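Local coordinates for putative flagellar protein FliS (Parabacteroides merdae ATCC 43184, PDB 4YOK), which is of unknown function, a DUF3823-family protein that joins a prealbumin-like (transthyretin-clan) N-terminal domain to an E-set-clan C-terminal domain, at residues Asn24-Gly29 against Ala192-Tyr197; Val32-Tyr37 against Val49-Asp54. All coordinates share one frame; numbering follows the deposited sequence.

Interaction 1. Residues Asn24-Gly29 against Ala192-Tyr197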
loop_
_atom_site.group_PDB
_atom_site.type_symbol
_atom_site.label_atom_id
_atom_site.label_comp_id
_atom_site.label_asym_id
_atom_site.label_seq_id
_atom_site.Cartn_x
_atom_site.Cartn_y
_atom_site.Cartn_z
ATOM N N ASN A 24 -1.859 -1.821 -3.422
ATOM C CA ASN A 24 -1.792 -0.359 -3.309
ATOM C C ASN A 24 -1.600 -0.020 -1.819
ATOM O O ASN A 24 -2.434 -0.388 -0.995
ATOM C CB ASN A 24 -3.082 0.225 -3.877
ATOM C CG ASN A 24 -3.324 -0.199 -5.313
ATOM O OD1 ASN A 24 -4.102 -1.111 -5.629
ATOM N ND2 ASN A 24 -2.579 0.369 -6.194
ATOM N N LEU A 25 -0.459 0.573 -1.476
ATOM C CA LEU A 25 -0.069 0.815 -0.085
ATOM C C LEU A 25 0.356 2.247 0.197
ATOM O O LEU A 25 0.494 3.051 -0.719
ATOM C CB LEU A 25 1.140 -0.116 0.213
ATOM C CG LEU A 25 0.908 -1.642 -0.025
ATOM C CD1 LEU A 25 2.209 -2.393 -0.023
ATOM C CD2 LEU A 25 -0.029 -2.224 1.019
ATOM N N ARG A 26 0.663 2.529 1.465
ATOM C CA ARG A 26 1.246 3.822 1.820
ATOM C C ARG A 26 2.714 3.706 1.455
ATOM O O ARG A 26 3.428 2.850 2.015
ATOM C CB ARG A 26 1.051 4.148 3.305
ATOM C CG ARG A 26 1.862 5.403 3.680
ATOM C CD ARG A 26 1.520 5.986 5.048
ATOM N NE ARG A 26 2.442 7.105 5.308
ATOM C CZ ARG A 26 3.020 7.377 6.471
ATOM N NH1 ARG A 26 2.735 6.653 7.550
ATOM N NH2 ARG A 26 3.882 8.382 6.570
ATOM N N GLY A 27 3.127 4.503 0.480
ATOM C CA GLY A 27 4.491 4.444 -0.038
ATOM C C GLY A 27 5.404 5.533 0.465
ATOM O O GLY A 27 6.417 5.810 -0.169
ATOM N N THR A 28 5.047 6.171 1.588
ATOM C CA THR A 28 5.830 7.274 2.179
ATOM C C THR A 28 6.193 6.987 3.636
ATOM O O THR A 28 5.536 6.160 4.271
ATOM C CB THR A 28 5.009 8.576 2.142
ATOM O OG1 THR A 28 3.792 8.374 2.875
ATOM C CG2 THR A 28 4.727 9.082 0.701
ATOM N N GLY A 29 7.163 7.741 4.167
ATOM C CA GLY A 29 7.556 7.711 5.575
ATOM C C GLY A 29 7.991 6.366 6.126
ATOM O O GLY A 29 7.915 6.149 7.334
ATOM N N ALA A 192 -4.380 -4.103 12.649
ATOM C CA ALA A 192 -3.291 -3.853 11.689
ATOM C C ALA A 192 -2.658 -2.490 11.927
ATOM O O ALA A 192 -3.314 -1.587 12.435
ATOM C CB ALA A 192 -3.813 -3.935 10.264
ATOM N N ASP A 193 -1.399 -2.331 11.502
ATOM C CA ASP A 193 -0.653 -1.075 11.651
ATOM C C ASP A 193 -0.722 -0.184 10.398
ATOM O O ASP A 193 -0.212 0.940 10.416
ATOM C CB ASP A 193 0.830 -1.420 11.936
ATOM C CG ASP A 193 1.651 -1.861 10.724
ATOM O OD1 ASP A 193 1.065 -2.448 9.766
ATOM O OD2 ASP A 193 2.864 -1.650 10.736
ATOM N N GLN A 194 -1.252 -0.726 9.283
ATOM C CA GLN A 194 -1.266 -0.054 7.987
ATOM C C GLN A 194 -2.512 -0.416 7.219
ATOM O O GLN A 194 -2.995 -1.544 7.348
ATOM C CB GLN A 194 -0.032 -0.509 7.156
ATOM C CG GLN A 194 1.280 0.234 7.487
ATOM C CD GLN A 194 1.155 1.710 7.204
ATOM O OE1 GLN A 194 0.681 2.137 6.135
ATOM N NE2 GLN A 194 1.482 2.520 8.200
ATOM N N ALA A 195 -3.027 0.515 6.428
ATOM C CA ALA A 195 -4.205 0.262 5.596
ATOM C C ALA A 195 -3.813 -0.280 4.214
ATOM O O ALA A 195 -2.647 -0.165 3.782
ATOM C CB ALA A 195 -4.985 1.572 5.416
ATOM N N ILE A 196 -4.816 -0.824 3.499
ATOM C CA ILE A 196 -4.736 -1.169 2.070
ATOM C C ILE A 196 -5.489 -0.048 1.373
ATOM O O ILE A 196 -6.412 0.534 1.958
ATOM C CB ILE A 196 -5.272 -2.589 1.719
ATOM C CG1 ILE A 196 -4.826 -3.008 0.274
ATOM C CG2 ILE A 196 -6.786 -2.695 1.908
ATOM C CD1 ILE A 196 -4.156 -4.312 0.191
ATOM N N TYR A 197 -5.072 0.303 0.171
ATOM C CA TYR A 197 -5.682 1.405 -0.553
ATOM C C TYR A 197 -6.129 0.998 -1.950
ATOM O O TYR A 197 -5.787 -0.071 -2.461
ATOM C CB TYR A 197 -4.649 2.548 -0.671
ATOM C CG TYR A 197 -4.186 3.174 0.635
ATOM C CD1 TYR A 197 -3.146 2.613 1.372
ATOM C CD2 TYR A 197 -4.760 4.356 1.105
ATOM C CE1 TYR A 197 -2.710 3.196 2.561
ATOM C CE2 TYR A 197 -4.344 4.938 2.298
ATOM C CZ TYR A 197 -3.324 4.349 3.026
ATOM O OH TYR A 197 -2.891 4.931 4.174
HETATM O O HOH W 1 -4.530 -3.099 -3.281
HETATM O O HOH W 2 -0.039 0.719 3.683
HETATM O O HOH W 3 0.323 5.316 8.138
#
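Tyr197 and Asn24 share the one direct hydrogen bond between 24-29 and 192-197, Tyr197 N to Asn24 O at 3.0 Å; the donor stands above the carbonyl plane, 37° out of it. The same Asn24 O lies at the edge of the Tyr197 ring. With CG anti to its own carbonyl carbon (chi1 -63°), the ring runs alongside the backbone of 24-26, and its CE1 comes obliquely to 3.6 Å from Arg26 N. That N-H is spent on water 2, which also donates to Gln194 OE1 and to Ala195 O. Gln194 bends at chi2, bringing OE1 to 3.5 Å from Arg26 CB, while its amide plane is turned 41° from the Arg26 guanidinium. Water 3 spans these two groups, accepting from Arg26 NH1 and, at 3.0 Å, from Gln194 NE2. Arg26 is extended from CG to NE, and Thr28 OG1 takes the NE proton nearly in the guanidinium plane, which probably restricts rotation of the group. Beyond the segments, Tyr197 OH is hydrogen-bonded with the backbone N of Asp146, and Leu25 O accepts from Arg184 NH2. One direct backbone bond is thus supplemented here by waters 2 and 3, which satisfy the side-chain amide of buried Gln194.

Interaction 2. Residues Val32-Tyr37 against Val49-Asp54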
loop_
_atom_site.group_PDB
_atom_site.type_symbol
_atom_site.label_atom_id
_atom_site.label_comp_id
_atom_site.label_asym_id
_atom_site.label_seq_id
_atom_site.Cartn_x
_atom_site.Cartn_y
_atom_site.Cartn_z
ATOM N N VAL A 32 5.741 0.943 5.026
ATOM C CA VAL A 32 5.741 -0.490 4.720
ATOM C C VAL A 32 7.135 -0.921 4.280
ATOM O O VAL A 32 7.707 -0.357 3.335
ATOM C CB VAL A 32 4.660 -0.857 3.670
ATOM C CG1 VAL A 32 4.647 -2.363 3.381
ATOM C CG2 VAL A 32 3.281 -0.388 4.118
ATOM N N GLN A 33 7.678 -1.925 4.997
ATOM C CA GLN A 33 9.008 -2.444 4.740
ATOM C C GLN A 33 9.033 -3.932 4.564
ATOM O O GLN A 33 8.230 -4.648 5.160
ATOM C CB GLN A 33 9.944 -2.087 5.906
ATOM C CG GLN A 33 10.179 -0.588 6.046
ATOM C CD GLN A 33 10.864 -0.217 7.338
ATOM O OE1 GLN A 33 10.352 0.581 8.131
ATOM N NE2 GLN A 33 12.041 -0.769 7.569
ATOM N N LEU A 34 10.002 -4.395 3.781
ATOM C CA LEU A 34 10.325 -5.813 3.630
ATOM C C LEU A 34 11.746 -5.997 4.106
ATOM O O LEU A 34 12.464 -5.013 4.306
ATOM C CB LEU A 34 10.157 -6.322 2.188
ATOM C CG LEU A 34 8.801 -6.110 1.514
ATOM C CD1 LEU A 34 8.853 -6.593 0.107
ATOM C CD2 LEU A 34 7.656 -6.781 2.302
ATOM N N GLN A 35 12.173 -7.242 4.293
ATOM C CA GLN A 35 13.536 -7.481 4.752
ATOM C C GLN A 35 14.198 -8.495 3.868
ATOM O O GLN A 35 13.554 -9.452 3.458
ATOM C CB GLN A 35 13.540 -7.942 6.221
ATOM C CG GLN A 35 13.140 -6.821 7.188
ATOM C CD GLN A 35 13.119 -7.313 8.598
ATOM O OE1 GLN A 35 12.246 -8.083 8.997
ATOM N NE2 GLN A 35 14.120 -6.928 9.361
ATOM N N LEU A 36 15.472 -8.259 3.529
ATOM C CA LEU A 36 16.274 -9.174 2.700
ATOM C C LEU A 36 17.317 -9.819 3.582
ATOM O O LEU A 36 18.162 -9.107 4.130
ATOM C CB LEU A 36 16.940 -8.421 1.530
ATOM C CG LEU A 36 16.071 -8.164 0.305
ATOM C CD1 LEU A 36 16.635 -7.017 -0.513
ATOM C CD2 LEU A 36 16.000 -9.407 -0.581
ATOM N N TYR A 37 17.235 -11.148 3.758
ATOM C CA TYR A 37 18.181 -11.914 4.598
ATOM C C TYR A 37 19.179 -12.666 3.752
ATOM O O TYR A 37 18.839 -13.133 2.669
ATOM C CB TYR A 37 17.458 -12.929 5.502
ATOM C CG TYR A 37 16.671 -12.305 6.630
ATOM C CD1 TYR A 37 15.355 -11.889 6.442
ATOM C CD2 TYR A 37 17.232 -12.152 7.902
ATOM C CE1 TYR A 37 14.641 -11.267 7.463
ATOM C CE2 TYR A 37 16.510 -11.562 8.942
ATOM C CZ TYR A 37 15.213 -11.118 8.713
ATOM O OH TYR A 37 14.469 -10.506 9.695
ATOM N N VAL A 49 13.971 -2.857 2.924
ATOM C CA VAL A 49 13.565 -2.276 1.628
ATOM C C VAL A 49 12.200 -1.645 1.853
ATOM O O VAL A 49 11.364 -2.210 2.554
ATOM C CB VAL A 49 13.618 -3.174 0.357
ATOM C CG1 VAL A 49 15.044 -3.650 0.064
ATOM C CG2 VAL A 49 12.652 -4.336 0.427
ATOM N N PHE A 50 12.008 -0.455 1.328
ATOM C CA PHE A 50 10.787 0.294 1.556
ATOM C C PHE A 50 9.883 0.119 0.329
ATOM O O PHE A 50 10.341 0.216 -0.811
ATOM C CB PHE A 50 11.142 1.761 1.906
ATOM C CG PHE A 50 12.231 1.817 2.969
ATOM C CD1 PHE A 50 13.578 1.759 2.616
ATOM C CD2 PHE A 50 11.908 1.825 4.317
ATOM C CE1 PHE A 50 14.578 1.702 3.596
ATOM C CE2 PHE A 50 12.917 1.805 5.298
ATOM C CZ PHE A 50 14.240 1.750 4.927
ATOM N N VAL A 51 8.633 -0.255 0.572
ATOM C CA VAL A 51 7.677 -0.538 -0.504
ATOM C C VAL A 51 6.989 0.773 -0.939
ATOM O O VAL A 51 6.660 1.599 -0.095
ATOM C CB VAL A 51 6.677 -1.628 -0.038
ATOM C CG1 VAL A 51 5.702 -1.980 -1.146
ATOM C CG2 VAL A 51 7.421 -2.896 0.422
ATOM N N GLY A 52 6.841 0.972 -2.249
ATOM C CA GLY A 52 6.212 2.180 -2.794
ATOM C C GLY A 52 4.702 2.121 -2.784
ATOM O O GLY A 52 4.117 1.102 -2.414
ATOM N N GLN A 53 4.059 3.181 -3.262
ATOM C CA GLN A 53 2.596 3.277 -3.327
ATOM C C GLN A 53 1.929 2.184 -4.132
ATOM O O GLN A 53 0.805 1.795 -3.828
ATOM C CB GLN A 53 2.209 4.592 -4.011
ATOM C CG GLN A 53 2.268 5.787 -3.141
ATOM C CD GLN A 53 1.284 6.828 -3.626
ATOM O OE1 GLN A 53 0.622 7.451 -2.825
ATOM N NE2 GLN A 53 1.214 7.077 -4.942
ATOM N N ASP A 54 2.590 1.755 -5.224
ATOM C CA ASP A 54 2.090 0.767 -6.153
ATOM C C ASP A 54 2.563 -0.655 -5.770
ATOM O O ASP A 54 2.387 -1.598 -6.534
ATOM C CB ASP A 54 2.533 1.138 -7.593
ATOM C CG ASP A 54 4.044 1.224 -7.795
ATOM O OD1 ASP A 54 4.800 0.961 -6.817
ATOM O OD2 ASP A 54 4.473 1.604 -8.909
HETATM O O HOH W 4 6.176 2.518 2.551
#
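Leu34 and Val49 form an antiparallel hydrogen-bonded pair, N to O in both directions: Leu34 N to Val49 O is 2.9 Å and Val49 N to Leu34 O is 3.0 Å. Two residues along, Val51 N gives Val32 O an almost straight bond, 175° at the hydrogen. On the face that carries Leu34 and Val49, the contact is branched aliphatic packing. Val49 CG1 is anti to its carbonyl carbon (chi1 -62°), and its two methyls are shared out: CG2 meets Leu34 CB at 3.6 Å, whereas CG1 takes the tip of Leu36, CD1, at 3.8 Å. Val51 has CG1 anti to the backbone N instead (chi1 -178°), which turns CG2 onto Leu34 CG at 3.7 Å; Val32 CG1 comes obliquely against Val51 CB. Phe57 of strand 56-62 packs on both Leu34 and Val49. The other face bears the non-hydrogen-bonded pair Gln33 and Phe50, whose side chains run side by side in the same direction, Gln33 CG lying 3.4 Å from Phe50 CD2. Water 4 stands in for the return bond of Val32 and Val51, accepting from Val32 N and probably donating to Val51 O at 2.8 Å. The hairpin at the sheet edge is therefore two-sided: valine and leucine methyls face the interior of the prealbumin-like domain, while a glutamine and an exposed phenylalanine cover its outer side.

How the interactions relate
From the N terminus, the chain first reaches 24-29, the loop after strand 21-22, then passes into strand 33-37, turns, and returns along strand 47-50, whose end begins segment 49-54. Interaction 2 closes this short hairpin, with 11 residues between its segments, at one edge of a four-stranded antiparallel sheet. Interaction 1 closes a far longer loop of 162 residues, which contains the whole of interaction 2, and brings the start of strand 196-202 in the C-terminal domain back to the N-terminal one. The centres lie 11 Å apart. Leu25 links them directly: its N probably hydrogen-bonds Gln53 O at 2.9 Å, and its CD1 packs on Val51 CG1, connecting hairpin and domain interface.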